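Local coordinates for regulator of G-protein signaling 16 (Mus musculus, PDB 3C7L) that speeds up GTP hydrolysis by G protein alpha subunits through its helical RGS domain, driving them into the inactive GDP-bound form and so damping receptor signalling, at residues A37-T41 with E42-E46; A67-A70 with H71-D75; I88-E91 with T92-T96; T117-E120 with K121-P125. All coordinates share one frame; numbering follows the deposited sequence.

Interaction 1 (A37-T41 with E42-E46); sequences AFLKT and EFSEE
Ser44 N donates to Leu39 O (3.0 Å, N-H...O angle 170°) and Phe43 N to Lys40 O (3.2 Å), the pair of bonds that makes a Schellman motif, with Phe43 as the C-prime residue at its positive phi of 50°. Leu39 O is gripped twice: Glu42 N also reaches it at 3.0 Å, and the two donors come from opposite faces of the carbonyl plane. The type I turn from Lys40 to Phe43, followed by the positive phi of Phe43, turns the chain so that Glu45 lies against the end of the helix. There Leu39 CB rests on Glu45 CA at 3.6 Å, while Leu39 CD2 lies 3.4 Å from Ser44 OG. The Glu45 chain bends at chi2 (-86°) and folds back, which brings Glu45 OE1 to 3.5 Å from Lys40 CA; Glu45 OE2 and Lys40 NZ stay 5.8 Å apart, not in contact. Glu42 extends the other way, towards Phe38. A water sits over the centre of the Phe38 ring and donates both to Phe38 O and, at 2.7 Å, to Glu42 OE2, tying the carboxylate to the last turn. Glu42 OE1 makes a salt bridge with Arg126. The whole turn joins helix 29-40 to helix 45-57 in the RGS domain, and helix 109-128 packs beside it, with Ser123 against Leu39 and Glu42 and Arg126 against Phe38.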
loop_
_atom_site.group_PDB
_atom_site.type_symbol
_atom_site.label_atom_id
_atom_site.label_comp_id
_atom_site.label_asym_id
_atom_site.label_seq_id
_atom_site.Cartn_x
_atom_site.Cartn_y
_atom_site.Cartn_z
ATOM N N ALA A 37 10.901 6.870 -2.639
ATOM C CA ALA A 37 11.952 7.068 -3.631
ATOM C C ALA A 37 12.724 5.776 -3.871
ATOM O O ALA A 37 13.073 5.459 -5.011
ATOM C CB ALA A 37 12.892 8.165 -3.176
ATOM N N PHE A 38 12.984 5.026 -2.800
ATOM C CA PHE A 38 13.704 3.763 -2.921
ATOM C C PHE A 38 12.898 2.814 -3.808
ATOM O O PHE A 38 13.444 2.176 -4.712
ATOM C CB PHE A 38 13.911 3.134 -1.536
ATOM C CG PHE A 38 14.642 1.819 -1.567
ATOM C CD1 PHE A 38 16.023 1.776 -1.743
ATOM C CD2 PHE A 38 13.944 0.618 -1.434
ATOM C CE1 PHE A 38 16.703 0.550 -1.785
ATOM C CE2 PHE A 38 14.616 -0.610 -1.475
ATOM C CZ PHE A 38 15.995 -0.641 -1.650
ATOM N N LEU A 39 11.595 2.728 -3.546
ATOM C CA LEU A 39 10.703 1.867 -4.315
ATOM C C LEU A 39 10.574 2.289 -5.779
ATOM O O LEU A 39 10.522 1.452 -6.673
ATOM C CB LEU A 39 9.313 1.838 -3.668
ATOM C CG LEU A 39 9.253 1.218 -2.271
ATOM C CD1 LEU A 39 7.819 1.197 -1.759
ATOM C CD2 LEU A 39 9.813 -0.190 -2.325
ATOM N N LYS A 40 10.518 3.591 -6.020
ATOM C CA LYS A 40 10.380 4.108 -7.379
ATOM C C LYS A 40 11.544 3.700 -8.282
ATOM O O LYS A 40 11.354 3.437 -9.475
ATOM C CB LYS A 40 10.259 5.635 -7.344
ATOM C CG LYS A 40 9.848 6.257 -8.665
ATOM C CD LYS A 40 9.540 7.742 -8.502
ATOM C CE LYS A 40 8.986 8.346 -9.788
ATOM N NZ LYS A 40 8.566 9.768 -9.606
ATOM N N THR A 41 12.748 3.636 -7.724
ATOM C CA THR A 41 13.898 3.262 -8.536
ATOM C C THR A 41 13.830 1.803 -8.988
ATOM O O THR A 41 14.532 1.408 -9.921
ATOM C CB THR A 41 15.228 3.511 -7.797
ATOM O OG1 THR A 41 15.346 2.598 -6.701
ATOM C CG2 THR A 41 15.282 4.944 -7.274
ATOM N N GLU A 42 13.004 0.992 -8.328
ATOM C CA GLU A 42 12.858 -0.398 -8.747
ATOM C C GLU A 42 11.429 -0.713 -9.165
ATOM O O GLU A 42 10.982 -1.863 -9.121
ATOM C CB GLU A 42 13.339 -1.377 -7.670
ATOM C CG GLU A 42 12.839 -1.142 -6.271
ATOM C CD GLU A 42 13.406 -2.169 -5.308
ATOM O OE1 GLU A 42 12.622 -2.943 -4.727
ATOM O OE2 GLU A 42 14.641 -2.210 -5.137
ATOM N N PHE A 43 10.733 0.337 -9.585
ATOM C CA PHE A 43 9.364 0.255 -10.075
ATOM C C PHE A 43 8.349 -0.499 -9.220
ATOM O O PHE A 43 7.584 -1.311 -9.742
ATOM C CB PHE A 43 9.366 -0.324 -11.495
ATOM C CG PHE A 43 10.200 0.465 -12.467
ATOM C CD1 PHE A 43 11.576 0.262 -12.555
ATOM C CD2 PHE A 43 9.614 1.436 -13.274
ATOM C CE1 PHE A 43 12.356 1.015 -13.431
ATOM C CE2 PHE A 43 10.385 2.194 -14.152
ATOM C CZ PHE A 43 11.760 1.982 -14.231
ATOM N N SER A 44 8.332 -0.237 -7.914
ATOM C CA SER A 44 7.354 -0.892 -7.048
ATOM C C SER A 44 6.703 0.080 -6.072
ATOM O O SER A 44 6.084 -0.347 -5.096
ATOM C CB SER A 44 7.987 -2.059 -6.274
ATOM O OG SER A 44 8.950 -1.620 -5.334
ATOM N N GLU A 45 6.817 1.380 -6.342
ATOM C CA GLU A 45 6.228 2.385 -5.458
ATOM C C GLU A 45 4.703 2.282 -5.378
ATOM O O GLU A 45 4.089 2.803 -4.439
ATOM C CB GLU A 45 6.616 3.809 -5.889
ATOM C CG GLU A 45 5.823 4.365 -7.064
ATOM C CD GLU A 45 6.403 3.976 -8.408
ATOM O OE1 GLU A 45 7.264 3.078 -8.450
ATOM O OE2 GLU A 45 5.988 4.568 -9.426
ATOM N N GLU A 46 4.093 1.619 -6.360
ATOM C CA GLU A 46 2.644 1.450 -6.372
ATOM C C GLU A 46 2.189 0.671 -5.138
ATOM O O GLU A 46 1.064 0.841 -4.681
ATOM C CB GLU A 46 2.186 0.702 -7.627
ATOM C CG GLU A 46 2.661 -0.736 -7.698
ATOM C CD GLU A 46 3.954 -0.894 -8.479
ATOM O OE1 GLU A 46 4.735 0.083 -8.562
ATOM O OE2 GLU A 46 4.191 -2.008 -9.000
HETATM O O HOH W 1 15.727 0.290 -4.872
#

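Interaction 2 (A67-A70 with H71-D75)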
loop_
_atom_site.group_PDB
_atom_site.type_symbol
_atom_site.label_atom_id
_atom_site.label_comp_id
_atom_site.label_asym_id
_atom_site.label_seq_id
_atom_site.Cartn_x
_atom_site.Cartn_y
_atom_site.Cartn_z
ATOM N N ALA A 67 -18.271 4.515 -1.876
ATOM C CA ALA A 67 -18.517 3.875 -3.166
ATOM C C ALA A 67 -17.581 4.425 -4.235
ATOM O O ALA A 67 -16.922 3.666 -4.949
ATOM C CB ALA A 67 -19.967 4.093 -3.589
ATOM N N SER A 68 -17.529 5.749 -4.335
ATOM C CA SER A 68 -16.690 6.425 -5.316
ATOM C C SER A 68 -15.201 6.123 -5.132
ATOM O O SER A 68 -14.521 5.728 -6.078
ATOM C CB SER A 68 -16.921 7.939 -5.244
ATOM O OG SER A 68 -16.047 8.631 -6.116
ATOM N N ARG A 69 -14.697 6.317 -3.919
ATOM C CA ARG A 69 -13.288 6.061 -3.635
ATOM C C ARG A 69 -12.922 4.588 -3.870
ATOM O O ARG A 69 -11.871 4.286 -4.437
ATOM C CB ARG A 69 -12.970 6.465 -2.191
ATOM C CG ARG A 69 -11.570 6.098 -1.723
ATOM C CD ARG A 69 -10.475 6.921 -2.379
ATOM N NE ARG A 69 -10.394 8.266 -1.822
ATOM C CZ ARG A 69 -11.035 9.318 -2.316
ATOM N NH1 ARG A 69 -11.800 9.180 -3.389
ATOM N NH2 ARG A 69 -10.919 10.504 -1.728
ATOM N N ALA A 70 -13.791 3.677 -3.443
ATOM C CA ALA A 70 -13.544 2.247 -3.614
ATOM C C ALA A 70 -13.358 1.889 -5.090
ATOM O O ALA A 70 -12.493 1.078 -5.441
ATOM C CB ALA A 70 -14.692 1.444 -3.028
ATOM N N HIS A 71 -14.177 2.498 -5.945
ATOM C CA HIS A 71 -14.110 2.258 -7.382
ATOM C C HIS A 71 -12.831 2.819 -7.987
ATOM O O HIS A 71 -12.254 2.216 -8.888
ATOM C CB HIS A 71 -15.332 2.870 -8.074
ATOM C CG HIS A 71 -16.578 2.061 -7.911
ATOM N ND1 HIS A 71 -17.834 2.628 -7.832
ATOM C CD2 HIS A 71 -16.764 0.722 -7.819
ATOM C CE1 HIS A 71 -18.737 1.674 -7.697
ATOM N NE2 HIS A 71 -18.115 0.508 -7.685
ATOM N N HIS A 72 -12.391 3.976 -7.498
ATOM C CA HIS A 72 -11.162 4.583 -7.995
ATOM C C HIS A 72 -9.961 3.741 -7.566
ATOM O O HIS A 72 -9.050 3.506 -8.353
ATOM C CB HIS A 72 -11.004 6.014 -7.470
ATOM C CG HIS A 72 -9.631 6.582 -7.673
ATOM N ND1 HIS A 72 -9.109 6.843 -8.922
ATOM C CD2 HIS A 72 -8.659 6.903 -6.786
ATOM C CE1 HIS A 72 -7.875 7.297 -8.797
ATOM N NE2 HIS A 72 -7.577 7.343 -7.510
ATOM N N ILE A 73 -9.963 3.288 -6.315
ATOM C CA ILE A 73 -8.867 2.466 -5.806
ATOM C C ILE A 73 -8.789 1.147 -6.576
ATOM O O ILE A 73 -7.705 0.699 -6.956
ATOM C CB ILE A 73 -9.048 2.187 -4.292
ATOM C CG1 ILE A 73 -8.783 3.476 -3.505
ATOM C CG2 ILE A 73 -8.114 1.061 -3.838
ATOM C CD1 ILE A 73 -9.000 3.351 -1.998
ATOM N N PHE A 74 -9.943 0.538 -6.820
ATOM C CA PHE A 74 -9.999 -0.721 -7.562
ATOM C C PHE A 74 -9.492 -0.529 -9.002
ATOM O O PHE A 74 -8.681 -1.307 -9.497
ATOM C CB PHE A 74 -11.439 -1.240 -7.597
ATOM C CG PHE A 74 -11.589 -2.568 -8.278
ATOM C CD1 PHE A 74 -11.343 -3.749 -7.591
ATOM C CD2 PHE A 74 -11.960 -2.635 -9.617
ATOM C CE1 PHE A 74 -11.463 -4.984 -8.227
ATOM C CE2 PHE A 74 -12.083 -3.864 -10.263
ATOM C CZ PHE A 74 -11.833 -5.039 -9.566
ATOM N N ASP A 75 -9.971 0.516 -9.665
ATOM C CA ASP A 75 -9.577 0.792 -11.046
ATOM C C ASP A 75 -8.129 1.224 -11.183
ATOM O O ASP A 75 -7.491 0.965 -12.199
ATOM C CB ASP A 75 -10.466 1.878 -11.659
ATOM C CG ASP A 75 -11.894 1.415 -11.870
ATOM O OD1 ASP A 75 -12.142 0.189 -11.828
ATOM O OD2 ASP A 75 -12.766 2.286 -12.093
#
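Arg69 and Ile73 carry the side-chain contact in this stretch of regular alpha helix, part of helix 63-78 in the all-helical RGS domain. Four backbone hydrogen bonds of the i to i+4 kind hold the two turns together: His71 N to Ala67 O, His72 N to Ser68 O, Ile73 N to Arg69 O and Phe74 N to Ala70 O. The one from Ile73 N to Arg69 O is 2.9 Å long.

The apolar contacts run along one side. Arg69 leaves the backbone with CG anti to N (chi1 173°), and the bend at chi2 (70°) brings CD alongside CG at the tip of Ile73: Arg69 CG to Ile73 CD1 is 3.8 Å, and Arg69 CD sits at nearly the same distance from that methyl. Phe50 and Phe57 of helix 45-57 meet Ile73 as well, and Phe57 also touches Arg69 and Ala70. An alanine at Ile73 would strip the arginine methylenes of this support and is likely to leave a gap facing Phe50 and Phe57.

Two side chains pack on backbone carbonyls of the turn before. Ile73 CG1 lies against the carbonyl of Arg69, 3.3 Å from Arg69 O. The His71 ring approaches the backbone without a hydrogen bond from the ring. With its CG beside the backbone N (chi1 -77°), the imidazole swings back beside the preceding turn, and His71 ND1 lies 3.2 Å from Ala67 O, at an angle too poor for a hydrogen bond.

Interaction 3 (I88-E91 with T92-T96); sequences IDHE and TRELT
Thr92 meets Asp89 through two hydrogen bonds to one oxygen. Its backbone N donates to Asp89 OD1 at 2.6 Å, nearly along the C-O axis, and Thr92 OG1 donates to the same oxygen at 2.8 Å, from above the carboxylate plane. Asp89 can serve both because its CG stands between its own N and carbonyl carbon (chi1 58°), turning the carboxylate forward to the N-H of the first turn. A valine in place of Thr92 would probably leave Asp89 OD1 with the backbone N-H alone and the carboxylate freer to turn. Arg93 follows, with its N bonded to Asp89 O. His90 CA sits 3.7 Å above one face of the Arg93 guanidinium, offset toward its rim, while Ile88 O lies at the guanidinium edge. Glu94 N donates to His90 O at 2.8 Å, and Glu94 CB covers one face of the His90 ring in a CH-pi contact, 4.2 Å from the ring centroid. Leu95 N donates to Glu91 O, and Leu95 also packs on Val110 of helix 109-128. Thr96 N and OG1 reach Thr92 O from opposite faces. Asp89 is thus a classic aspartate N-cap, starting helix 90-101 of the RGS domain.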
loop_
_atom_site.group_PDB
_atom_site.type_symbol
_atom_site.label_atom_id
_atom_site.label_comp_id
_atom_site.label_asym_id
_atom_site.label_seq_id
_atom_site.Cartn_x
_atom_site.Cartn_y
_atom_site.Cartn_z
ATOM N N ILE A 88 -0.732 -8.843 -7.202
ATOM C CA ILE A 88 -1.619 -9.687 -6.418
ATOM C C ILE A 88 -2.079 -10.852 -7.299
ATOM O O ILE A 88 -2.164 -10.703 -8.516
ATOM C CB ILE A 88 -2.851 -8.869 -5.966
ATOM C CG1 ILE A 88 -2.445 -7.877 -4.879
ATOM C CG2 ILE A 88 -3.950 -9.784 -5.516
ATOM C CD1 ILE A 88 -1.738 -8.506 -3.714
ATOM N N ASP A 89 -2.375 -12.006 -6.703
ATOM C CA ASP A 89 -2.830 -13.140 -7.510
ATOM C C ASP A 89 -4.283 -12.944 -7.929
ATOM O O ASP A 89 -4.962 -12.051 -7.429
ATOM C CB ASP A 89 -2.668 -14.471 -6.755
ATOM C CG ASP A 89 -3.423 -14.508 -5.434
ATOM O OD1 ASP A 89 -4.489 -13.865 -5.317
ATOM O OD2 ASP A 89 -2.955 -15.209 -4.511
ATOM N N HIS A 90 -4.760 -13.767 -8.858
ATOM C CA HIS A 90 -6.138 -13.654 -9.325
ATOM C C HIS A 90 -7.124 -13.870 -8.183
ATOM O O HIS A 90 -8.166 -13.218 -8.116
ATOM C CB HIS A 90 -6.429 -14.681 -10.419
ATOM C CG HIS A 90 -7.886 -14.825 -10.726
ATOM N ND1 HIS A 90 -8.615 -13.836 -11.350
ATOM C CD2 HIS A 90 -8.763 -15.818 -10.443
ATOM C CE1 HIS A 90 -9.878 -14.212 -11.438
ATOM N NE2 HIS A 90 -9.995 -15.411 -10.895
ATOM N N GLU A 91 -6.790 -14.805 -7.303
ATOM C CA GLU A 91 -7.630 -15.127 -6.158
ATOM C C GLU A 91 -8.013 -13.856 -5.405
ATOM O O GLU A 91 -9.195 -13.589 -5.158
ATOM C CB GLU A 91 -6.873 -16.060 -5.214
ATOM C CG GLU A 91 -7.732 -16.649 -4.118
ATOM C CD GLU A 91 -8.718 -17.666 -4.649
ATOM O OE1 GLU A 91 -8.268 -18.735 -5.124
ATOM O OE2 GLU A 91 -9.941 -17.398 -4.600
ATOM N N THR A 92 -6.999 -13.073 -5.051
ATOM C CA THR A 92 -7.202 -11.834 -4.310
ATOM C C THR A 92 -7.907 -10.764 -5.139
ATOM O O THR A 92 -8.716 -10.007 -4.607
ATOM C CB THR A 92 -5.860 -11.289 -3.792
ATOM O OG1 THR A 92 -5.176 -12.322 -3.073
ATOM C CG2 THR A 92 -6.083 -10.094 -2.860
ATOM N N ARG A 93 -7.609 -10.696 -6.436
ATOM C CA ARG A 93 -8.258 -9.712 -7.301
ATOM C C ARG A 93 -9.750 -10.002 -7.402
ATOM O O ARG A 93 -10.578 -9.088 -7.383
ATOM C CB ARG A 93 -7.666 -9.730 -8.717
ATOM C CG ARG A 93 -6.384 -8.951 -8.899
ATOM C CD ARG A 93 -6.262 -8.466 -10.344
ATOM N NE ARG A 93 -6.265 -9.565 -11.305
ATOM C CZ ARG A 93 -5.284 -10.453 -11.419
ATOM N NH1 ARG A 93 -4.220 -10.368 -10.634
ATOM N NH2 ARG A 93 -5.364 -11.427 -12.315
ATOM N N GLU A 94 -10.083 -11.284 -7.516
ATOM C CA GLU A 94 -11.469 -11.729 -7.632
ATOM C C GLU A 94 -12.214 -11.471 -6.323
ATOM O O GLU A 94 -13.368 -11.044 -6.324
ATOM C CB GLU A 94 -11.496 -13.224 -7.980
ATOM C CG GLU A 94 -12.879 -13.809 -8.209
ATOM C CD GLU A 94 -13.673 -13.034 -9.233
ATOM O OE1 GLU A 94 -13.119 -12.724 -10.307
ATOM O OE2 GLU A 94 -14.855 -12.739 -8.964
ATOM N N LEU A 95 -11.534 -11.734 -5.212
ATOM C CA LEU A 95 -12.100 -11.521 -3.884
ATOM C C LEU A 95 -12.431 -10.040 -3.695
ATOM O O LEU A 95 -13.510 -9.684 -3.226
ATOM C CB LEU A 95 -11.098 -11.954 -2.807
ATOM C CG LEU A 95 -11.532 -11.650 -1.369
ATOM C CD1 LEU A 95 -12.535 -12.690 -0.943
ATOM C CD2 LEU A 95 -10.343 -11.658 -0.423
ATOM N N THR A 96 -11.490 -9.181 -4.071
ATOM C CA THR A 96 -11.681 -7.745 -3.930
ATOM C C THR A 96 -12.868 -7.269 -4.764
ATOM O O THR A 96 -13.668 -6.463 -4.306
ATOM C CB THR A 96 -10.399 -6.987 -4.337
ATOM O OG1 THR A 96 -9.298 -7.472 -3.555
ATOM C CG2 THR A 96 -10.559 -5.493 -4.104
#

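Interaction 4 (T117-E120 with K121-P125)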
loop_
_atom_site.group_PDB
_atom_site.type_symbol
_atom_site.label_atom_id
_atom_site.label_comp_id
_atom_site.label_asym_id
_atom_site.label_seq_id
_atom_site.Cartn_x
_atom_site.Cartn_y
_atom_site.Cartn_z
ATOM N N THR A 117 2.995 -7.307 2.684
ATOM C CA THR A 117 4.019 -8.341 2.766
ATOM C C THR A 117 5.017 -8.220 1.620
ATOM O O THR A 117 6.201 -8.515 1.783
ATOM C CB THR A 117 3.384 -9.743 2.764
ATOM O OG1 THR A 117 2.558 -9.883 3.924
ATOM C CG2 THR A 117 4.459 -10.825 2.791
ATOM N N LEU A 118 4.533 -7.778 0.463
ATOM C CA LEU A 118 5.389 -7.595 -0.703
ATOM C C LEU A 118 6.502 -6.616 -0.303
ATOM O O LEU A 118 7.648 -6.746 -0.731
ATOM C CB LEU A 118 4.561 -7.021 -1.856
ATOM C CG LEU A 118 4.728 -7.536 -3.291
ATOM C CD1 LEU A 118 4.688 -9.059 -3.341
ATOM C CD2 LEU A 118 3.605 -6.951 -4.140
ATOM N N MET A 119 6.159 -5.639 0.529
ATOM C CA MET A 119 7.137 -4.654 0.991
ATOM C C MET A 119 7.880 -5.113 2.248
ATOM O O MET A 119 9.109 -5.206 2.266
ATOM C CB MET A 119 6.450 -3.308 1.290
ATOM C CG MET A 119 5.823 -2.614 0.085
ATOM S SD MET A 119 5.060 -1.005 0.487
ATOM C CE MET A 119 3.459 -1.517 1.053
ATOM N N GLU A 120 7.117 -5.398 3.297
ATOM C CA GLU A 120 7.662 -5.799 4.589
ATOM C C GLU A 120 8.658 -6.951 4.562
ATOM O O GLU A 120 9.609 -6.964 5.337
ATOM C CB GLU A 120 6.508 -6.124 5.549
ATOM C CG GLU A 120 6.891 -6.192 7.017
ATOM C CD GLU A 120 5.674 -6.159 7.932
ATOM O OE1 GLU A 120 4.647 -6.772 7.574
ATOM O OE2 GLU A 120 5.743 -5.532 9.013
ATOM N N LYS A 121 8.466 -7.911 3.665
ATOM C CA LYS A 121 9.374 -9.047 3.616
ATOM C C LYS A 121 10.434 -8.993 2.521
ATOM O O LYS A 121 11.160 -9.966 2.321
ATOM C CB LYS A 121 8.576 -10.349 3.489
ATOM C CG LYS A 121 7.695 -10.661 4.686
ATOM C CD LYS A 121 8.506 -10.735 5.979
ATOM C CE LYS A 121 7.628 -11.116 7.160
ATOM N NZ LYS A 121 8.403 -11.168 8.435
ATOM N N ASP A 122 10.535 -7.870 1.817
ATOM C CA ASP A 122 11.526 -7.755 0.751
ATOM C C ASP A 122 12.162 -6.372 0.592
ATOM O O ASP A 122 13.324 -6.165 0.964
ATOM C CB ASP A 122 10.909 -8.177 -0.581
ATOM C CG ASP A 122 11.835 -7.929 -1.750
ATOM O OD1 ASP A 122 13.040 -8.227 -1.623
ATOM O OD2 ASP A 122 11.360 -7.443 -2.799
ATOM N N SER A 123 11.405 -5.425 0.045
ATOM C CA SER A 123 11.931 -4.082 -0.185
ATOM C C SER A 123 12.169 -3.274 1.082
ATOM O O SER A 123 13.057 -2.422 1.112
ATOM C CB SER A 123 11.013 -3.309 -1.140
ATOM O OG SER A 123 9.664 -3.296 -0.697
ATOM N N TYR A 124 11.388 -3.534 2.128
ATOM C CA TYR A 124 11.542 -2.805 3.388
ATOM C C TYR A 124 12.903 -3.119 4.013
ATOM O O TYR A 124 13.662 -2.208 4.339
ATOM C CB TYR A 124 10.382 -3.154 4.332
ATOM C CG TYR A 124 10.561 -2.799 5.799
ATOM C CD1 TYR A 124 10.903 -1.502 6.206
ATOM C CD2 TYR A 124 10.323 -3.757 6.786
ATOM C CE1 TYR A 124 10.997 -1.173 7.568
ATOM C CE2 TYR A 124 10.412 -3.442 8.139
ATOM C CZ TYR A 124 10.745 -2.153 8.523
ATOM O OH TYR A 124 10.805 -1.864 9.863
ATOM N N PRO A 125 13.231 -4.409 4.187
ATOM C CA PRO A 125 14.533 -4.740 4.771
ATOM C C PRO A 125 15.696 -4.253 3.908
ATOM O O PRO A 125 16.737 -3.875 4.434
ATOM C CB PRO A 125 14.487 -6.261 4.873
ATOM C CG PRO A 125 13.048 -6.519 5.151
ATOM C CD PRO A 125 12.365 -5.602 4.157
#
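Met119 O accepts two backbone donors, an i+5 bond from Tyr124 N at 2.8 Å and an i+3 bond from Asp122 N at 3.1 Å, one on each face of its carbonyl plane. Lys121 N still makes the ordinary i to i+4 bond to Thr117 O. The bond from Tyr124 marks a wider, pi-type turn in helix 109-128.

Among the apolar contacts, Thr117 CG2 touches Lys121 CG at 3.8 Å, and Met119 meets Leu48 and Trp51 of helix 45-57.

Glu120 O is a backbone oxygen met by two side chains: it lies at the edge of the Tyr124 ring, in its plane and 3.6 Å from Tyr124 CD2, and Pro125 CD packs on it at 3.3 Å. CG of Tyr124 is anti to its N (chi1 164°), which sends the ring back beside Glu120. Ser123 OG, by contrast, folds over the previous turn to 3.3 Å from Met119 CA.

The polar ends have partners outside the two segments: Glu120 and Asp122 in salt bridges to Arg116 and Arg126, Tyr124 OH in a hydrogen bond with Trp18 O.

Pro125 has no N-H to donate, and its CD lies against Glu120 O; the widened turn is consistent with accommodating that proline within the helix.

Interactions 1 and 4 are in direct contact, their centres about 12 Å apart: Leu39 CD2 lies 3.5 Å from Ser123 OG, and Phe38 CE2 is equally near Ser123 O. The widened turn of helix 109-128 therefore packs against the turn that ends helix 29-40. Interactions 2 and 3 form the second touching pair, with centres about 16 Å apart, where Phe74 CD1 meets Thr96 CG2 at 4.0 Å and joins helix 63-78 to helix 90-101. Interactions 2 and 4 lie on opposite sides of the chain's centre, about 25 Å between centres. Helix 45-57 bridges the gap, starting at interaction 1 and packing on both Ile73 and Met119.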